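Side-chain contacts in protein of Unknown Function (DUF1696) with Pleckstrin-homology Domains (Shewanella loihica PV-4, PDB 3DCX), which is of unknown function but adopts a pleckstrin-homology-like fold, the mark of a bacterial family related to eukaryotic PH domains: residues Q14-I19 with I45-Q50; Q25-Y30 with Q109-N114; Y30-D35 with E98-T103; F70-A75 with M80-K85; L86-S89 with P94-K97. All coordinates share one frame; numbering follows the deposited sequence. Where two conformers were deposited one is given.

Contact 1. Residues Q14-I19 with I45-Q50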
# COMPACT_ATOMS: atom_id res chain seq x y z
N GLN A 14 17.94 9.17 25.88
CA GLN A 14 19.30 8.65 26.09
C GLN A 14 19.29 7.14 25.98
O GLN A 14 20.19 6.54 25.38
CB GLN A 14 19.84 9.12 27.46
CG GLN A 14 21.17 8.52 27.86
N GLU A 15 18.26 6.49 26.51
CA GLU A 15 18.21 5.03 26.52
C GLU A 15 17.80 4.43 25.17
O GLU A 15 18.27 3.33 24.80
CB GLU A 15 17.30 4.57 27.63
CG GLU A 15 17.84 4.95 29.00
CD GLU A 15 16.97 4.53 30.13
OE1 GLU A 15 16.28 3.48 29.99
OE2 GLU A 15 17.01 5.22 31.18
N LEU A 16 16.95 5.14 24.43
CA LEU A 16 16.50 4.67 23.13
C LEU A 16 17.33 5.20 21.98
O LEU A 16 17.23 4.70 20.86
CB LEU A 16 15.04 5.05 22.90
CG LEU A 16 14.04 4.38 23.82
CD1 LEU A 16 12.62 4.84 23.47
CD2 LEU A 16 14.20 2.85 23.78
N GLY A 17 18.13 6.22 22.24
CA GLY A 17 18.97 6.86 21.24
C GLY A 17 19.60 5.92 20.23
O GLY A 17 19.55 6.20 19.04
N PRO A 18 20.24 4.83 20.70
CA PRO A 18 20.87 3.90 19.77
C PRO A 18 19.97 3.26 18.70
O PRO A 18 20.51 2.84 17.68
CB PRO A 18 21.42 2.81 20.70
CG PRO A 18 21.65 3.51 21.97
CD PRO A 18 20.48 4.42 22.09
N ILE A 19 18.66 3.14 18.92
CA ILE A 19 17.74 2.54 17.91
C ILE A 19 16.84 3.60 17.25
O ILE A 19 16.00 3.31 16.40
CB ILE A 19 16.93 1.35 18.50
CG1 ILE A 19 16.07 1.70 19.71
CG2 ILE A 19 17.92 0.24 19.00
CD1 ILE A 19 14.81 2.52 19.45
N ILE A 45 6.54 3.55 19.11
CA ILE A 45 7.30 2.40 19.56
C ILE A 45 6.51 1.75 20.71
O ILE A 45 6.20 2.38 21.73
CB ILE A 45 8.74 2.77 19.98
CG1 ILE A 45 9.43 3.55 18.87
CG2 ILE A 45 9.58 1.47 20.30
CD1 ILE A 45 10.78 4.19 19.30
N LEU A 46 6.14 0.49 20.51
CA LEU A 46 5.42 -0.24 21.52
C LEU A 46 6.39 -1.24 22.12
O LEU A 46 6.87 -2.14 21.43
CB LEU A 46 4.17 -0.93 20.95
CG LEU A 46 3.27 -0.17 19.97
CD1 LEU A 46 1.93 -0.87 19.91
CD2 LEU A 46 3.09 1.29 20.33
N ILE A 47 6.72 -1.03 23.39
CA ILE A 47 7.66 -1.87 24.12
C ILE A 47 6.91 -2.80 25.08
O ILE A 47 6.38 -2.34 26.10
CB ILE A 47 8.65 -1.02 24.92
CG1 ILE A 47 9.39 -0.06 23.98
CG2 ILE A 47 9.63 -1.94 25.70
CD1 ILE A 47 10.38 0.89 24.65
N ASP A 48 6.84 -4.08 24.73
CA ASP A 48 6.12 -5.03 25.53
C ASP A 48 7.13 -6.02 26.13
O ASP A 48 8.00 -6.54 25.43
CB ASP A 48 5.05 -5.73 24.67
CG ASP A 48 4.04 -4.74 24.01
OD1 ASP A 48 3.73 -3.67 24.58
OD2 ASP A 48 3.56 -5.04 22.89
N LYS A 49 7.02 -6.24 27.43
CA LYS A 49 7.87 -7.20 28.13
C LYS A 49 7.01 -8.37 28.63
O LYS A 49 5.88 -8.18 29.09
CB LYS A 49 8.63 -6.53 29.27
CG LYS A 49 9.42 -5.28 28.85
CD LYS A 49 10.25 -4.76 30.00
CE LYS A 49 11.42 -3.93 29.54
NZ LYS A 49 12.35 -3.76 30.66
N GLN A 50 7.55 -9.57 28.52
CA GLN A 50 6.87 -10.77 28.97
C GLN A 50 7.78 -11.61 29.86
O GLN A 50 9.00 -11.48 29.81
CB GLN A 50 6.41 -11.58 27.76
CG GLN A 50 5.23 -10.96 27.02
CD GLN A 50 4.93 -11.71 25.75
OE1 GLN A 50 5.77 -11.80 24.84
NE2 GLN A 50 3.71 -12.25 25.66
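No ring or other flat group enters the contact of Leu16 with Ile47 and of Ile19 with Ile45, so there are no faces or edges to assign: it is made by the terminal methyls of branched aliphatic side chains. Leu16 CD2 lies 4.4 Å from Ile47 CD1, tip to tip between helix 9-16 and strand 43-50. Beside it, Ile19 CD1 meets Ile45 CD1 at the same 4.4 Å. The two isoleucines of the strand reach out with straight arms, CD1 of Ile47 being anti to CA (chi2 178°), whereas Ile19 is folded at the same torsion (chi2 73°). The backbones stay well apart, the nearest alpha carbons being Leu16 CA and Ile45 CA at 10.1 Å. A turn over Leu16 to Ile19, in which Ile19 N donates to Leu16 O at 2.9 Å, sets Leu16 and Ile19 side by side facing the strand; Ile19 O accepts from Arg43. Tyr59 of strand 56-63 touches both Leu16 and Ile47 and extends the apolar patch. Leu46 points to the other side of the sheet. Outward, Pro18 and Ile19 pack on Val106 and Gln109 of the second subunit. With no hydrogen bond or charge pair across it, the contact rests on dispersion and burial of methyl groups, which would favour proximity of helix and sheet without dictating an exact register.

Contact 2. Residues Q25-Y30 with Q109-N114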
# COMPACT_ATOMS: atom_id res chain seq x y z
N GLN A 25 12.80 12.51 17.12
CA GLN A 25 12.60 13.11 18.44
C GLN A 25 11.42 12.48 19.14
O GLN A 25 10.44 12.09 18.51
CB GLN A 25 12.37 14.61 18.30
CG GLN A 25 13.60 15.35 17.85
CD GLN A 25 13.37 16.83 17.86
OE1 GLN A 25 13.20 17.44 16.81
NE2 GLN A 25 13.31 17.42 19.06
N LEU A 26 11.52 12.41 20.46
CA LEU A 26 10.44 11.89 21.28
C LEU A 26 9.42 12.98 21.57
O LEU A 26 9.79 14.12 21.83
CB LEU A 26 11.00 11.33 22.58
CG LEU A 26 11.99 10.17 22.42
CD1 LEU A 26 12.30 9.69 23.80
CD2 LEU A 26 11.46 9.03 21.59
N ALA A 27 8.14 12.65 21.48
CA ALA A 27 7.08 13.64 21.75
C ALA A 27 6.39 13.36 23.08
O ALA A 27 6.03 14.28 23.82
CB ALA A 27 6.03 13.70 20.57
N LEU A 28 6.20 12.09 23.37
CA LEU A 28 5.35 11.69 24.46
C LEU A 28 5.57 10.22 24.76
O LEU A 28 5.71 9.40 23.84
CB LEU A 28 3.91 11.92 24.04
CG LEU A 28 2.77 11.90 25.03
CD1 LEU A 28 3.02 12.82 26.25
CD2 LEU A 28 1.53 12.30 24.25
N ALA A 29 5.57 9.86 26.04
CA ALA A 29 5.68 8.48 26.39
C ALA A 29 4.98 8.11 27.68
O ALA A 29 5.07 8.83 28.67
CB ALA A 29 7.14 8.04 26.43
N TYR A 30 4.32 6.96 27.65
CA TYR A 30 3.60 6.45 28.82
C TYR A 30 4.08 5.04 29.18
O TYR A 30 4.36 4.21 28.31
CB TYR A 30 2.10 6.46 28.57
CG TYR A 30 1.51 7.83 28.37
CD1 TYR A 30 1.30 8.68 29.45
CD2 TYR A 30 1.19 8.30 27.10
CE1 TYR A 30 0.78 9.97 29.28
CE2 TYR A 30 0.64 9.60 26.92
CZ TYR A 30 0.45 10.42 28.00
OH TYR A 30 -0.06 11.69 27.85
N GLN A 109 -4.45 12.29 20.97
CA GLN A 109 -5.17 12.37 19.70
C GLN A 109 -4.57 13.46 18.80
O GLN A 109 -4.53 13.30 17.56
CB GLN A 109 -6.63 12.68 19.96
CG GLN A 109 -7.38 11.57 20.68
CD GLN A 109 -8.77 11.98 21.01
OE1 GLN A 109 -9.63 12.00 20.13
NE2 GLN A 109 -9.01 12.37 22.26
N LYS A 110 -4.14 14.56 19.42
CA LYS A 110 -3.56 15.69 18.69
C LYS A 110 -2.23 15.28 18.07
O LYS A 110 -1.95 15.62 16.93
CB LYS A 110 -3.37 16.89 19.63
CG LYS A 110 -3.01 18.20 18.94
CD LYS A 110 -3.04 19.36 19.93
CE LYS A 110 -3.17 20.74 19.25
NZ LYS A 110 -2.15 20.97 18.19
N THR A 111 -1.42 14.54 18.83
CA THR A 111 -0.15 14.00 18.34
C THR A 111 -0.33 13.08 17.16
O THR A 111 0.40 13.18 16.16
CB THR A 111 0.60 13.24 19.45
OG1 THR A 111 0.70 14.07 20.60
CG2 THR A 111 2.00 12.83 18.98
N ILE A 112 -1.31 12.19 17.24
CA ILE A 112 -1.57 11.29 16.11
C ILE A 112 -1.99 12.09 14.89
O ILE A 112 -1.56 11.82 13.76
CB ILE A 112 -2.63 10.19 16.46
CG1 ILE A 112 -2.03 9.20 17.46
CG2 ILE A 112 -3.07 9.44 15.22
CD1 ILE A 112 -3.04 8.51 18.39
N ALA A 113 -2.82 13.09 15.10
CA ALA A 113 -3.24 13.93 14.02
C ALA A 113 -2.06 14.73 13.46
O ALA A 113 -1.91 14.85 12.24
CB ALA A 113 -4.35 14.89 14.49
N ASN A 114 -1.23 15.32 14.35
CA ASN A 114 -0.04 16.07 13.90
C ASN A 114 0.92 15.26 13.05
O ASN A 114 1.49 15.76 12.08
CB ASN A 114 0.74 16.68 15.11
CG ASN A 114 0.12 17.97 15.60
OD1 ASN A 114 -0.50 18.69 14.82
ND2 ASN A 114 0.27 18.25 16.90
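Ala27 and Leu28 both turn toward Thr111 because a classic beta bulge opposite Phe39 interrupts the regular alternation of strand 26-32, where the C-terminal helix of the PH-like fold, 105-116, lies against the five-stranded sheet. Just before the bulge, Leu26 is directed to the other side, against Leu12 and Ala13 of helix 9-16. Ala27 then brings its CB to 4.4 Å from Thr111 CG2, a loose methyl-to-methyl meeting where the alpha carbons come nearest, Ala27 CA and Thr111 CA being 8.0 Å apart. Leu28 is the longer arm: with CG anti to the backbone N (chi1 -167°), it sends CD2 to 4.1 Å from Thr111 OG1. The two side chains cross obliquely, and the methyl and the oxygen are only in van der Waals range. Leu28 also packs on Phe39 of the neighbouring strand. Past it, Ala29 returns to the Leu9 and Leu12 side, so helices lie on both faces of this strand. Thr111 therefore serves two consecutive residues with its two branches, and it touches Tyr64 as well. Neighbouring helix positions look elsewhere: Lys110 forms a salt bridge with Asp22 of the third subunit, and Asn114 accepts a hydrogen bond from the backbone of that same residue. The hydroxyl of Thr111 is engaged within its own helix, OG1 being hydrogen-bonded to the backbone O of Gly107, one turn earlier.

Contact 3. Residues Y30-D35 with E98-T103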
# COMPACT_ATOMS: atom_id res chain seq x y z
N TYR A 30 4.32 6.96 27.65
CA TYR A 30 3.60 6.45 28.82
C TYR A 30 4.08 5.04 29.18
O TYR A 30 4.36 4.21 28.31
CB TYR A 30 2.10 6.46 28.57
CG TYR A 30 1.51 7.83 28.37
CD1 TYR A 30 1.30 8.68 29.45
CD2 TYR A 30 1.19 8.30 27.10
CE1 TYR A 30 0.78 9.97 29.28
CE2 TYR A 30 0.64 9.60 26.92
CZ TYR A 30 0.45 10.42 28.00
OH TYR A 30 -0.06 11.69 27.85
N ARG A 31 4.14 4.78 30.47
CA ARG A 31 4.35 3.44 30.96
C ARG A 31 3.08 2.85 31.60
O ARG A 31 2.32 3.51 32.31
CB ARG A 31 5.50 3.43 31.97
CG ARG A 31 6.04 2.03 32.25
CD ARG A 31 6.72 1.96 33.60
NE ARG A 31 8.12 2.33 33.55
CZ ARG A 31 8.60 3.54 33.77
NH1 ARG A 31 7.78 4.56 34.05
NH2 ARG A 31 9.90 3.74 33.71
N VAL A 32 2.84 1.58 31.32
CA VAL A 32 1.81 0.84 32.04
C VAL A 32 2.52 -0.39 32.60
O VAL A 32 2.85 -1.31 31.86
CB VAL A 32 0.58 0.48 31.15
CG1 VAL A 32 -0.41 -0.39 31.93
CG2 VAL A 32 -0.10 1.74 30.67
N ILE A 33 2.80 -0.34 33.91
CA ILE A 33 3.57 -1.38 34.61
C ILE A 33 4.98 -1.51 33.99
O ILE A 33 5.81 -0.64 34.20
CB ILE A 33 2.81 -2.75 34.71
CG1 ILE A 33 1.41 -2.55 35.32
CG2 ILE A 33 3.58 -3.70 35.61
CD1 ILE A 33 0.41 -3.67 34.97
N ARG A 34 5.25 -2.55 33.21
CA ARG A 34 6.56 -2.69 32.56
C ARG A 34 6.58 -2.27 31.08
O ARG A 34 7.64 -2.10 30.49
CB ARG A 34 7.02 -4.14 32.59
CG ARG A 34 7.04 -4.78 33.93
CD ARG A 34 7.68 -6.17 33.83
NE ARG A 34 6.98 -7.08 32.91
CZ ARG A 34 6.97 -8.41 33.06
NH1 ARG A 34 7.63 -8.98 34.06
NH2 ARG A 34 6.31 -9.17 32.20
N ASP A 35 5.40 -2.13 30.48
CA ASP A 35 5.26 -1.86 29.07
C ASP A 35 5.24 -0.35 28.83
O ASP A 35 4.91 0.42 29.73
CB ASP A 35 3.98 -2.50 28.54
CG ASP A 35 3.97 -4.02 28.67
OD1 ASP A 35 5.07 -4.62 28.82
OD2 ASP A 35 2.87 -4.62 28.62
N GLU A 98 -6.46 1.10 25.78
CA GLU A 98 -7.21 1.90 26.74
C GLU A 98 -6.46 3.17 27.00
O GLU A 98 -5.25 3.14 27.26
CB GLU A 98 -7.38 1.18 28.09
CG GLU A 98 -8.70 0.45 28.24
CD GLU A 98 -8.76 -0.31 29.56
OE1 GLU A 98 -8.48 0.31 30.63
OE2 GLU A 98 -9.07 -1.53 29.52
N LEU A 99 -7.17 4.29 26.89
CA LEU A 99 -6.60 5.58 27.22
C LEU A 99 -6.76 5.77 28.72
O LEU A 99 -7.67 6.44 29.18
CB LEU A 99 -7.27 6.69 26.40
CG LEU A 99 -7.04 6.60 24.88
CD1 LEU A 99 -7.75 7.70 24.09
CD2 LEU A 99 -5.54 6.54 24.52
N LYS A 100 -5.85 5.14 29.47
CA LYS A 100 -5.97 5.03 30.93
C LYS A 100 -5.89 6.37 31.62
O LYS A 100 -5.31 7.33 31.09
CB LYS A 100 -4.89 4.10 31.49
CG LYS A 100 -5.00 2.71 30.93
CD LYS A 100 -3.86 1.82 31.33
CE LYS A 100 -4.11 0.43 30.81
NZ LYS A 100 -5.44 -0.08 31.28
N LYS A 101 -6.51 6.45 32.79
CA LYS A 101 -6.42 7.63 33.65
C LYS A 101 -4.93 7.94 33.90
O LYS A 101 -4.12 7.05 34.19
CB LYS A 101 -7.20 7.44 34.95
CG LYS A 101 -8.71 7.50 34.72
CD LYS A 101 -9.49 7.08 35.94
CE LYS A 101 -10.97 6.98 35.64
NZ LYS A 101 -11.26 5.95 34.59
N GLY A 102 -4.60 9.22 33.74
CA GLY A 102 -3.22 9.64 33.68
C GLY A 102 -2.72 9.98 32.28
O GLY A 102 -1.66 10.61 32.14
N THR A 103 -3.42 9.56 31.23
CA THR A 103 -2.99 9.91 29.86
C THR A 103 -3.59 11.26 29.46
O THR A 103 -4.65 11.66 29.96
CB THR A 103 -3.32 8.80 28.80
OG1 THR A 103 -4.72 8.60 28.70
CG2 THR A 103 -2.61 7.45 29.10
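Tyr30 receives the methyl of Thr103 squarely over one ring face: CG2 stands 4.1 Å from the ring centroid, 8° off the normal, a CH-pi contact. The Thr103 backbone follows the ring outward, its CA 3.8 Å from Tyr30 CE1, and Gly102 O approaches the same carbon obliquely. A second patch is aliphatic. Val32 CG2 lies 3.8 Å from Lys100 CD, and Val32 CG1 4.0 Å from Lys100 CE, the two side chains crossing at about a right angle. Behind these contacts stands a type II beta turn from Lys100 to Thr103. Lys100 O accepts twice, from Thr103 N and from Thr103 OG1 (2.8 Å), which holds OG1 between the backbone N and the carbonyl carbon (chi1 62°) and helps keep CG2 on the ring. The phenol OH of Tyr30 is held by Asp104 N, and Ile108 of helix 105-116 packs on both Tyr30 and Thr103. Lys100 NZ is bonded to Gly1 O and weakly, as a salt bridge, to Glu98 OE1 (3.1 Å). Polar ends thus find partners within segment 98-103 or outside both segments, leaving carbon surfaces to join the end of strand 26-32 to the turn that follows strand 95-99.

Contact 4. Residues F70-A75 with M80-K85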
# COMPACT_ATOMS: atom_id res chain seq x y z
N PHE A 70 -8.11 5.58 12.30
CA PHE A 70 -8.13 5.41 13.74
C PHE A 70 -9.41 5.94 14.31
O PHE A 70 -10.11 6.71 13.68
CB PHE A 70 -6.88 6.07 14.39
CG PHE A 70 -6.73 7.55 14.08
CD1 PHE A 70 -6.08 7.97 12.94
CD2 PHE A 70 -7.23 8.50 14.95
CE1 PHE A 70 -5.93 9.31 12.67
CE2 PHE A 70 -7.10 9.85 14.68
CZ PHE A 70 -6.43 10.26 13.55
N GLU A 71 -9.71 5.51 15.53
CA GLU A 71 -10.93 5.87 16.21
C GLU A 71 -10.74 6.02 17.73
O GLU A 71 -9.99 5.27 18.34
CB GLU A 71 -11.98 4.81 15.91
CG GLU A 71 -13.37 5.09 16.49
CD GLU A 71 -14.23 3.85 16.53
OE1 GLU A 71 -14.63 3.39 15.44
OE2 GLU A 71 -14.47 3.33 17.64
N VAL A 72 -11.40 7.02 18.31
CA VAL A 72 -11.51 7.15 19.76
C VAL A 72 -12.97 7.07 20.14
O VAL A 72 -13.83 7.73 19.54
CB VAL A 72 -10.92 8.47 20.30
CG1 VAL A 72 -11.12 8.58 21.84
CG2 VAL A 72 -9.45 8.57 19.94
N GLU A 73 -13.25 6.26 21.17
CA GLU A 73 -14.58 6.03 21.69
C GLU A 73 -14.50 6.44 23.15
O GLU A 73 -13.64 5.95 23.89
CB GLU A 73 -14.94 4.55 21.59
CG GLU A 73 -16.39 4.16 21.78
CD GLU A 73 -16.54 2.64 21.81
OE1 GLU A 73 -16.41 2.04 22.91
OE2 GLU A 73 -16.78 2.03 20.73
N THR A 74 -15.38 7.35 23.54
CA THR A 74 -15.35 7.92 24.88
C THR A 74 -15.85 6.87 25.88
O THR A 74 -16.59 5.97 25.50
CB THR A 74 -16.17 9.23 24.91
OG1 THR A 74 -17.52 8.97 24.53
CG2 THR A 74 -15.56 10.24 23.91
N ALA A 75 -15.41 6.96 27.13
CA ALA A 75 -15.94 6.09 28.21
C ALA A 75 -17.40 6.42 28.51
O ALA A 75 -17.81 7.58 28.49
CB ALA A 75 -15.09 6.23 29.48
N MSE A 80 -14.90 3.57 33.56
CA MSE A 80 -14.32 3.09 32.29
C MSE A 80 -13.42 4.14 31.64
O MSE A 80 -13.56 5.33 31.88
CB MSE A 80 -15.45 2.73 31.32
CG MSE A 80 -16.34 1.58 31.78
SE MSE A 80 -15.42 -0.14 31.61
CE MSE A 80 -15.32 -0.20 29.61
N ASP A 81 -12.52 3.67 30.78
CA ASP A 81 -11.61 4.54 30.02
C ASP A 81 -12.02 4.65 28.56
O ASP A 81 -12.67 3.74 28.02
CB ASP A 81 -10.19 3.98 30.11
CG ASP A 81 -9.67 3.97 31.53
OD1 ASP A 81 -9.98 4.95 32.26
OD2 ASP A 81 -8.96 2.99 31.91
N ALA A 82 -11.64 5.75 27.93
CA ALA A 82 -11.82 5.91 26.47
C ALA A 82 -10.92 4.90 25.78
O ALA A 82 -9.92 4.47 26.35
CB ALA A 82 -11.49 7.34 26.00
N GLU A 83 -11.30 4.53 24.56
CA GLU A 83 -10.58 3.50 23.81
C GLU A 83 -10.03 4.07 22.52
O GLU A 83 -10.74 4.79 21.81
CB GLU A 83 -11.55 2.38 23.48
CG GLU A 83 -10.91 1.03 23.36
CD GLU A 83 -11.95 -0.05 23.13
OE1 GLU A 83 -12.49 -0.12 22.00
OE2 GLU A 83 -12.21 -0.81 24.08
N LEU A 84 -8.77 3.77 22.22
CA LEU A 84 -8.15 4.13 20.95
C LEU A 84 -8.00 2.86 20.11
O LEU A 84 -7.46 1.87 20.58
CB LEU A 84 -6.78 4.78 21.17
CG LEU A 84 -5.85 5.14 19.99
CD1 LEU A 84 -6.42 6.33 19.22
CD2 LEU A 84 -4.44 5.45 20.47
N LYS A 85 -8.53 2.90 18.88
CA LYS A 85 -8.34 1.85 17.90
C LYS A 85 -7.44 2.42 16.79
O LYS A 85 -7.69 3.51 16.25
CB LYS A 85 -9.67 1.42 17.30
CG LYS A 85 -10.72 0.96 18.31
CD LYS A 85 -11.92 0.36 17.58
CE LYS A 85 -12.73 -0.54 18.50
NZ LYS A 85 -14.08 -0.80 17.93
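Strands 70-73 and 82-85 run antiparallel at 172°, their axes 4.7 Å apart, with Glu71-Lys85 and Glu73-Glu83 as hydrogen-bonded pairs around the non-hydrogen-bonded pair Val72-Leu84. Four backbone bonds join the strands; Lys85 N to Glu71 O is 2.8 Å long and nearly straight (172°). On one face Val72 CG2, the branch beside its backbone N and anti to the carbonyl carbon, touches Leu84 CD1 at 3.8 Å, the side chains crossing at a slant. Leu84 packs on Ile112 of helix 105-116, and Val72 on Gln109. The other face carries charge. Glu71 and Lys85 lie alongside each other, pointing the same way, and Glu71 OE2 rests 3.9 Å from Lys85 CD; Glu71 OE2 and Lys85 NZ, 4.2 Å apart, are near but not in direct contact. Glu73 CB and Glu83 CB are 4.4 Å apart, while Glu73 OE1 and Glu83 OE1 approach to 4.6 Å. Toward the hairpin loop, Ala75 CB and CB of the selenomethionine Met80 are 4.0 Å apart. The edge strand continues the sheet into the third subunit, pairing antiparallel with a strand there, and Lys56 of that subunit forms a salt bridge with Glu73. The backbone thus sets the register, and the acidic pair, probably unfavourable alone, is likely eased by Lys56 across the interface and by Lys85 nearby.

Contact 5. Residues L86-S89 with P94-K97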
# COMPACT_ATOMS: atom_id res chain seq x y z
N LEU A 86 -6.37 1.69 16.47
CA LEU A 86 -5.44 2.08 15.38
C LEU A 86 -5.44 0.98 14.37
O LEU A 86 -5.16 -0.17 14.72
CB LEU A 86 -4.02 2.29 15.87
CG LEU A 86 -3.70 3.38 16.91
CD1 LEU A 86 -2.23 3.26 17.31
CD2 LEU A 86 -3.99 4.79 16.43
N TRP A 87 -5.79 1.29 13.13
CA TRP A 87 -5.71 0.29 12.07
C TRP A 87 -4.38 0.43 11.40
O TRP A 87 -4.00 1.51 10.97
CB TRP A 87 -6.82 0.44 11.07
CG TRP A 87 -8.08 -0.12 11.52
CD1 TRP A 87 -8.57 -1.39 11.24
CD2 TRP A 87 -9.07 0.52 12.32
NE1 TRP A 87 -9.80 -1.55 11.81
CE2 TRP A 87 -10.14 -0.39 12.47
CE3 TRP A 87 -9.17 1.78 12.91
CZ2 TRP A 87 -11.27 -0.09 13.21
CZ3 TRP A 87 -10.29 2.09 13.62
CH2 TRP A 87 -11.34 1.15 13.76
N ILE A 88 -3.65 -0.67 11.35
CA ILE A 88 -2.35 -0.71 10.73
C ILE A 88 -2.46 -1.42 9.39
O ILE A 88 -3.04 -2.51 9.28
CB ILE A 88 -1.35 -1.39 11.63
CG1 ILE A 88 -1.23 -0.65 12.97
CG2 ILE A 88 0.04 -1.50 10.93
CD1 ILE A 88 -0.58 -1.52 14.07
N SER A 89 -1.90 -0.78 8.36
CA SER A 89 -1.90 -1.32 7.01
C SER A 89 -1.52 -2.80 6.99
O SER A 89 -0.44 -3.19 7.47
CB SER A 89 -0.92 -0.55 6.14
OG SER A 89 -0.95 -1.08 4.86
N PRO A 94 -7.73 -4.01 14.45
CA PRO A 94 -7.03 -2.85 14.97
C PRO A 94 -6.28 -3.16 16.24
O PRO A 94 -6.68 -4.07 16.97
CB PRO A 94 -8.16 -1.87 15.26
CG PRO A 94 -9.28 -2.73 15.60
CD PRO A 94 -9.18 -3.88 14.67
N LEU A 95 -5.20 -2.43 16.50
CA LEU A 95 -4.56 -2.40 17.80
C LEU A 95 -5.46 -1.54 18.69
O LEU A 95 -5.75 -0.39 18.36
CB LEU A 95 -3.15 -1.82 17.64
CG LEU A 95 -2.29 -1.52 18.87
CD1 LEU A 95 -2.08 -2.75 19.71
CD2 LEU A 95 -0.95 -0.96 18.39
N VAL A 96 -5.98 -2.12 19.77
CA VAL A 96 -6.91 -1.44 20.66
C VAL A 96 -6.21 -1.13 22.01
O VAL A 96 -5.63 -2.00 22.66
CB VAL A 96 -8.18 -2.26 20.86
CG1 VAL A 96 -9.19 -1.51 21.71
CG2 VAL A 96 -8.78 -2.60 19.52
N LYS A 97 -6.22 0.14 22.39
CA LYS A 97 -5.52 0.57 23.60
C LYS A 97 -6.44 1.41 24.48
O LYS A 97 -7.17 2.28 23.99
CB LYS A 97 -4.23 1.31 23.23
CG LYS A 97 -3.15 0.42 22.60
CD LYS A 97 -2.48 -0.55 23.60
CE LYS A 97 -1.06 -0.09 23.97
NZ LYS A 97 -0.28 -1.00 24.88
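Leu86 and Leu95 form an antiparallel hydrogen-bonded pair, their alpha carbons 5.2 Å apart, near the turn of hairpin 82-88/95-99. Leu86 N donates to Leu95 O at 2.9 Å, fairly straight at 164°; the return bond, Leu95 N to Leu86 O, is equally long but more bent. Next to the pair, Pro94 lies flank to flank with Trp87. Pro94 CB sits over the centre of the indole's five-membered ring, 3.8 Å from the centroid and 11° off the normal, a CH-pi contact. The ring CD of Pro94 also follows the indole, 3.7 Å from Trp87 NE1. Although the Trp87 CB leaves its backbone on the side away from segment 94-97, chi2 near -95° stands the indole roughly perpendicular to the CA-CB-CG plane, helping to present a face to the proline. The ring also stacks with His69 and meets His60 of the third subunit, so it belongs to an aromatic cluster at a subunit boundary. On the other face of the sheet, Ile88 CD1 touches Leu95 CD2 at 4.4 Å. Leu86 and Leu95 pack there on Leu44 and Leu46 of strand 43-50 in the five-stranded sheet. This apolar inside and aromatic outside fit the second, three-stranded sheet of a PH-like beta sandwich, whose strands are joined by hairpins.

In the fold
Contacts 4 and 5, centres about 12 Å apart, share strand 82-88 and build the three-stranded sheet of the PH-like fold; contacts 2 and 3 share Tyr30 and strand 26-32 of the five-stranded sheet. Contact 1, on that sheet's outer side, has its centre about 25 Å from that of contact 4, across the chain's centre. Leu46 and Leu95 touch between the sheets, linking contacts 1 and 5. Along the chain contact 1 closes before contacts 4 and 5 open, while contact 2 encloses contacts 3, 4 and 5; helix 105-116 comes last, and it packs against both sheets. Contacts 2, 4 and 5 meet the third subunit, so the three-stranded sheet and C-terminal helix lie at an interface.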